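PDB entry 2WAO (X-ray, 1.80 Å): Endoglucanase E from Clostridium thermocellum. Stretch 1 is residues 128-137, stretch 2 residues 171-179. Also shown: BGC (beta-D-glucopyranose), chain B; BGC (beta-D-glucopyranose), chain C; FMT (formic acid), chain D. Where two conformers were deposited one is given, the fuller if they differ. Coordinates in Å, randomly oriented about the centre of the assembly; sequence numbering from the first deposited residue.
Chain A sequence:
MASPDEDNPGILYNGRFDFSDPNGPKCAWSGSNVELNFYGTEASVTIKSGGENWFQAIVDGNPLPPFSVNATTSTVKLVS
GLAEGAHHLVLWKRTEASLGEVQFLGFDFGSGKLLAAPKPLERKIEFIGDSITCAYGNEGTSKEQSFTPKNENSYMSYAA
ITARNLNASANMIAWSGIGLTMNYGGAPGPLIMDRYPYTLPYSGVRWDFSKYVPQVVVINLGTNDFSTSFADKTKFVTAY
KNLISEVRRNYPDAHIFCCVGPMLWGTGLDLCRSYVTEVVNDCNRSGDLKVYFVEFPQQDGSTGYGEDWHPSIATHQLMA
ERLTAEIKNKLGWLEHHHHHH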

ATOM      1  N   ILE A 128       2.289  -6.116  -2.428  1.00  3.46           N
ATOM      2  CA  ILE A 128       3.160  -6.615  -1.331  1.00  3.62           C
ATOM      3  C   ILE A 128       4.506  -5.943  -1.499  1.00  2.94           C
ATOM      4  O   ILE A 128       5.155  -6.138  -2.505  1.00  3.72           O
ATOM      5  CB  ILE A 128       3.322  -8.172  -1.437  1.00  4.08           C
ATOM      6  CG1 ILE A 128       1.957  -8.858  -1.397  1.00  4.93           C
ATOM      7  CG2 ILE A 128       4.243  -8.736  -0.281  1.00  3.68           C
ATOM      8  CD1 ILE A 128       2.009 -10.400  -1.696  1.00  5.44           C
ATOM      9  N   GLY A 129       4.968  -5.168  -0.516  1.00  3.66           N
ATOM     10  CA  GLY A 129       6.189  -4.453  -0.778  1.00  3.48           C
ATOM     11  C   GLY A 129       6.851  -3.826   0.426  1.00  4.87           C
ATOM     12  O   GLY A 129       6.628  -4.258   1.537  1.00  2.30           O
ATOM     13  N   ASP A 130       7.690  -2.829   0.158  1.00  3.05           N
ATOM     14  CA  ASP A 130       8.578  -2.278   1.208  1.00  4.19           C
ATOM     15  C   ASP A 130       8.362  -0.762   1.232  1.00  4.22           C
ATOM     16  O   ASP A 130       7.218  -0.285   1.051  1.00  4.74           O
ATOM     17  CB  ASP A 130      10.032  -2.728   0.926  1.00  2.90           C
ATOM     18  CG  ASP A 130      10.520  -2.349  -0.536  1.00  9.23           C
ATOM     19  OD1 ASP A 130       9.972  -1.369  -1.173  1.00  9.51           O
ATOM     20  OD2 ASP A 130      11.469  -2.997  -1.039  1.00 11.19           O
ATOM     21  N   SER A 131       9.431   0.017   1.409  1.00  4.66           N
ATOM     22  CA  SER A 131       9.302   1.466   1.574  0.75  5.21           C
ATOM     23  C   SER A 131       8.727   2.132   0.347  1.00  4.51           C
ATOM     24  O   SER A 131       8.040   3.120   0.460  1.00  4.25           O
ATOM     25  CB  SER A 131      10.661   2.107   1.858  0.75  5.92           C
ATOM     26  OG  SER A 131      11.272   1.499   2.987  0.75  7.66           O
ATOM     27  N   ILE A 132       9.048   1.575  -0.840  1.00  4.13           N
ATOM     28  CA  ILE A 132       8.627   2.143  -2.104  1.00  3.78           C
ATOM     29  C   ILE A 132       7.090   2.063  -2.156  1.00  4.40           C
ATOM     30  O   ILE A 132       6.431   3.038  -2.507  1.00  4.03           O
ATOM     31  CB  ILE A 132       9.273   1.395  -3.300  1.00  2.83           C
ATOM     32  CG1 ILE A 132      10.816   1.551  -3.245  1.00  5.05           C
ATOM     33  CG2 ILE A 132       8.760   2.050  -4.652  1.00  5.48           C
ATOM     34  CD1 ILE A 132      11.563   0.509  -4.073  1.00  6.78           C
ATOM     35  N   THR A 133       6.514   0.932  -1.753  1.00  4.02           N
ATOM     36  CA  THR A 133       5.032   0.835  -1.804  1.00  4.51           C
ATOM     37  C   THR A 133       4.299   1.527  -0.685  1.00  5.57           C
ATOM     38  O   THR A 133       3.188   2.027  -0.868  1.00  6.56           O
ATOM     39  CB  THR A 133       4.457  -0.540  -2.371  1.00  8.47           C
ATOM     40  OG1 THR A 133       3.293  -1.070  -1.694  1.00 10.55           O
ATOM     41  CG2 THR A 133       5.429  -1.456  -2.810  1.00  2.16           C
ATOM     42  N   CYS A 134       4.987   1.695   0.429  1.00  2.73           N
ATOM     43  CA  CYS A 134       4.559   2.616   1.521  1.00  4.38           C
ATOM     44  C   CYS A 134       4.570   4.106   1.100  1.00  4.78           C
ATOM     45  O   CYS A 134       3.954   4.938   1.782  1.00  6.29           O
ATOM     46  CB  CYS A 134       5.492   2.429   2.742  1.00  4.50           C
ATOM     47  SG  CYS A 134       5.221   0.845   3.590  1.00  7.67           S
ATOM     48  N   ALA A 135       5.289   4.431   0.017  1.00  3.57           N
ATOM     49  CA  ALA A 135       5.522   5.819  -0.424  1.00  4.52           C
ATOM     50  C   ALA A 135       6.293   6.615   0.658  1.00  4.94           C
ATOM     51  O   ALA A 135       6.058   7.824   0.801  1.00  4.03           O
ATOM     52  CB  ALA A 135       4.214   6.553  -0.761  1.00  4.38           C
ATOM     53  N   TYR A 136       7.157   5.928   1.417  1.00  4.09           N
ATOM     54  CA  TYR A 136       8.158   6.570   2.306  1.00  4.10           C
ATOM     55  C   TYR A 136       8.733   7.831   1.626  1.00  4.05           C
ATOM     56  O   TYR A 136       9.283   7.782   0.498  1.00  3.51           O
ATOM     57  CB  TYR A 136       9.271   5.544   2.541  1.00  4.24           C
ATOM     58  CG  TYR A 136      10.462   5.892   3.428  1.00  4.52           C
ATOM     59  CD1 TYR A 136      10.823   5.023   4.472  1.00  7.29           C
ATOM     60  CD2 TYR A 136      11.286   6.985   3.159  1.00  2.27           C
ATOM     61  CE1 TYR A 136      11.909   5.266   5.246  1.00  7.15           C
ATOM     62  CE2 TYR A 136      12.423   7.270   3.991  1.00  3.18           C
ATOM     63  CZ  TYR A 136      12.731   6.369   4.979  1.00  5.74           C
ATOM     64  OH  TYR A 136      13.841   6.562   5.768  1.00  6.82           O
ATOM     65  N   GLY A 137       8.551   8.967   2.299  1.00  3.28           N
ATOM     66  CA  GLY A 137       9.273  10.197   1.910  1.00  4.15           C
ATOM     67  C   GLY A 137       8.797  10.875   0.640  1.00  3.85           C
ATOM     68  O   GLY A 137       9.468  11.816   0.160  1.00  4.20           O
ATOM     69  N   ASN A 171      -5.289  -3.378  -1.544  1.00  6.53           N
ATOM     70  CA  ASN A 171      -4.735  -3.579  -0.212  1.00  6.52           C
ATOM     71  C   ASN A 171      -3.185  -3.464  -0.323  1.00  6.35           C
ATOM     72  O   ASN A 171      -2.566  -4.109  -1.178  1.00  6.31           O
ATOM     73  CB  ASN A 171      -5.196  -4.888   0.421  1.00  6.06           C
ATOM     74  CG  ASN A 171      -6.701  -4.892   0.774  1.00  7.89           C
ATOM     75  OD1 ASN A 171      -7.423  -3.869   0.629  1.00  6.31           O
ATOM     76  ND2 ASN A 171      -7.177  -6.038   1.235  1.00  5.59           N
ATOM     77  N   MET A 172      -2.585  -2.619   0.522  1.00  5.86           N
ATOM     78  CA  MET A 172      -1.147  -2.338   0.440  0.50  6.69           C
ATOM     79  C   MET A 172      -0.389  -2.969   1.608  1.00  6.13           C
ATOM     80  O   MET A 172      -0.247  -2.371   2.691  1.00  6.69           O
ATOM     81  CB  MET A 172      -0.861  -0.824   0.325  0.50  6.87           C
ATOM     82  CG  MET A 172      -1.486  -0.147  -0.901  0.50  7.72           C
ATOM     83  SD  MET A 172      -1.479   1.672  -0.854  0.50 11.63           S
ATOM     84  CE  MET A 172       0.266   2.106  -1.075  0.50  2.00           C
ATOM     85  N   ILE A 173       0.114  -4.172   1.361  1.00  4.77           N
ATOM     86  CA  ILE A 173       0.748  -4.960   2.407  1.00  5.20           C
ATOM     87  C   ILE A 173       2.244  -4.681   2.341  1.00  5.16           C
ATOM     88  O   ILE A 173       3.008  -5.403   1.687  1.00  3.75           O
ATOM     89  CB  ILE A 173       0.363  -6.467   2.317  1.00  5.65           C
ATOM     90  CG1 ILE A 173      -1.177  -6.616   2.228  1.00  7.30           C
ATOM     91  CG2 ILE A 173       0.938  -7.186   3.526  1.00  5.09           C
ATOM     92  CD1 ILE A 173      -1.960  -5.826   3.336  1.00  7.28           C
ATOM     93  N   ALA A 174       2.647  -3.595   3.014  1.00  4.44           N
ATOM     94  CA  ALA A 174       4.001  -3.056   2.788  1.00  3.73           C
ATOM     95  C   ALA A 174       4.561  -2.549   4.105  1.00  3.36           C
ATOM     96  O   ALA A 174       3.835  -2.039   4.949  1.00  3.77           O
ATOM     97  CB  ALA A 174       3.952  -1.973   1.758  1.00  4.04           C
ATOM     98  N   TRP A 175       5.864  -2.668   4.247  1.00  2.89           N
ATOM     99  CA  TRP A 175       6.539  -2.322   5.518  1.00  2.95           C
ATOM    100  C   TRP A 175       7.895  -1.765   5.149  1.00  2.95           C
ATOM    101  O   TRP A 175       8.681  -2.447   4.466  1.00  3.00           O
ATOM    102  CB  TRP A 175       6.704  -3.606   6.345  1.00  3.15           C
ATOM    103  CG  TRP A 175       7.121  -3.340   7.770  1.00  5.11           C
ATOM    104  CD1 TRP A 175       8.380  -3.034   8.207  1.00  9.28           C
ATOM    105  CD2 TRP A 175       6.283  -3.411   8.930  1.00  5.23           C
ATOM    106  NE1 TRP A 175       8.373  -2.894   9.595  1.00  5.32           N
ATOM    107  CE2 TRP A 175       7.100  -3.132  10.055  1.00  8.01           C
ATOM    108  CE3 TRP A 175       4.895  -3.673   9.128  1.00  9.12           C
ATOM    109  CZ2 TRP A 175       6.582  -3.083  11.380  1.00  8.57           C
ATOM    110  CZ3 TRP A 175       4.383  -3.636  10.442  1.00  8.80           C
ATOM    111  CH2 TRP A 175       5.235  -3.361  11.555  1.00  8.54           C
ATOM    112  N   SER A 176       8.167  -0.525   5.557  1.00  3.65           N
ATOM    113  CA  SER A 176       9.426   0.150   5.185  1.00  5.34           C
ATOM    114  C   SER A 176      10.650  -0.633   5.674  1.00  5.13           C
ATOM    115  O   SER A 176      10.666  -1.115   6.811  1.00  5.53           O
ATOM    116  CB  SER A 176       9.455   1.580   5.702  1.00  5.58           C
ATOM    117  OG  SER A 176       8.774   2.426   4.801  1.00  6.65           O
ATOM    118  N   GLY A 177      11.617  -0.823   4.778  1.00  4.94           N
ATOM    119  CA  GLY A 177      12.872  -1.535   5.089  1.00  5.54           C
ATOM    120  C   GLY A 177      12.817  -3.057   5.047  1.00  4.60           C
ATOM    121  O   GLY A 177      13.831  -3.695   5.279  1.00  4.98           O
ATOM    122  N   ILE A 178      11.648  -3.653   4.775  1.00  4.04           N
ATOM    123  CA  ILE A 178      11.509  -5.109   4.844  1.00  2.94           C
ATOM    124  C   ILE A 178      12.057  -5.775   3.562  1.00  3.86           C
ATOM    125  O   ILE A 178      12.023  -5.157   2.476  1.00  4.10           O
ATOM    126  CB  ILE A 178      10.006  -5.492   5.044  1.00  2.46           C
ATOM    127  CG1 ILE A 178       9.908  -6.805   5.847  1.00  2.35           C
ATOM    128  CG2 ILE A 178       9.195  -5.524   3.692  1.00  2.00           C
ATOM    129  CD1 ILE A 178       8.476  -7.096   6.355  1.00  2.00           C
ATOM    130  N   GLY A 179      12.502  -7.018   3.684  1.00  3.92           N
ATOM    131  CA  GLY A 179      12.979  -7.761   2.518  1.00  4.81           C
ATOM    132  C   GLY A 179      12.519  -9.201   2.584  1.00  4.99           C
ATOM    133  O   GLY A 179      11.731  -9.613   3.480  1.00  4.82           O
TER
HETATM  134  C2  BGC B   4      17.209   4.939   5.344  1.00 13.82           C
HETATM  135  C3  BGC B   4      16.754   4.056   6.497  1.00 13.03           C
HETATM  136  C4  BGC B   4      15.488   3.292   6.093  1.00 11.36           C
HETATM  137  C5  BGC B   4      15.769   2.514   4.789  1.00 12.26           C
HETATM  138  C6  BGC B   4      14.611   1.622   4.298  1.00 14.52           C
HETATM  139  C1  BGC B   4      17.371   4.099   4.081  1.00 12.63           C
HETATM  140  O2  BGC B   4      18.414   5.616   5.716  1.00 14.16           O
HETATM  141  O3  BGC B   4      16.488   4.868   7.648  1.00 15.14           O
HETATM  142  O4  BGC B   4      15.376   2.423   7.107  1.00 13.99           O
HETATM  143  O5  BGC B   4      16.154   3.444   3.779  1.00 11.79           O
HETATM  144  O6  BGC B   4      13.478   2.437   4.054  1.00 16.86           O
HETATM  145  C2  BGC C   5      14.012   1.072   8.588  1.00 19.12           C
HETATM  146  C3  BGC C   5      12.656   1.051   9.305  1.00 21.72           C
HETATM  147  C4  BGC C   5      12.310   2.428   9.874  1.00 21.69           C
HETATM  148  C5  BGC C   5      12.334   3.435   8.741  1.00 20.73           C
HETATM  149  C6  BGC C   5      11.871   4.834   9.185  1.00 19.68           C
HETATM  150  C1  BGC C   5      14.064   2.262   7.636  1.00 17.70           C
HETATM  151  O2  BGC C   5      14.257  -0.142   7.891  1.00 14.83           O
HETATM  152  O3  BGC C   5      12.620   0.023  10.274  1.00 23.01           O
HETATM  153  O4  BGC C   5      10.998   2.405  10.399  1.00 27.21           O
HETATM  154  O5  BGC C   5      13.685   3.446   8.311  1.00 18.85           O
HETATM  155  O6  BGC C   5      12.927   5.528   9.797  1.00 22.92           O
HETATM  156  C   FMT D1340      12.611  -0.611   0.802  0.50 27.84           C
HETATM  157  O1  FMT D1340      12.730  -0.176   1.957  0.50 27.26           O
HETATM  158  O2  FMT D1340      12.668   0.033  -0.255  0.50 27.99           O
HETATM  159  O   HOH W   1      12.888  -5.041  -0.211  1.00  9.76           O

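What joins the two backbones? Parallel strands pair Ile128 with Ile173 and Gly129 with Ala174. Gly129 N donates to Ile173 O (3.0 Å), and Trp175 N donates to Gly129 O (3.2 Å), so Gly129 serves stretch 2 through both its amide and its carbonyl. A side chain here would clash: an ideal CB on Gly129 would lie 2.2 Å from Thr133 CG2.

How does Asp130 link the helix start to stretch 2? Asp130, with chi1 at p, brings OD1 to Ile132 N (3.1 Å) and caps the short, weakly bonded helix. Water 1 O lies 2.6 Å from Asp130 OD2 and 2.8 Å from Ile178 O, linking the stretches.

What fills the space between helix and strand? Cys134, an m rotamer pointing toward stretch 2, sets SG 3.6 Å from Ala174 CB. The same methyl is also approached by Thr133, whose OG1 lies 3.6 Å from Ala174 CB; chi1 of Thr133 is off-rotamer at 140°, and this buried hydroxyl finds no polar partner.

Why do Ser131 and Gly177 meet at the ligands? Ser131, at m, places OG 2.4 Å from formic acid O1, a very short hydrogen bond, while Gly177 N donates to the same O1 (3.1 Å). Gly177 has positive phi, which favours glycine, and an ideal CB would fall 1.9 Å from O2 of the chain C glucose.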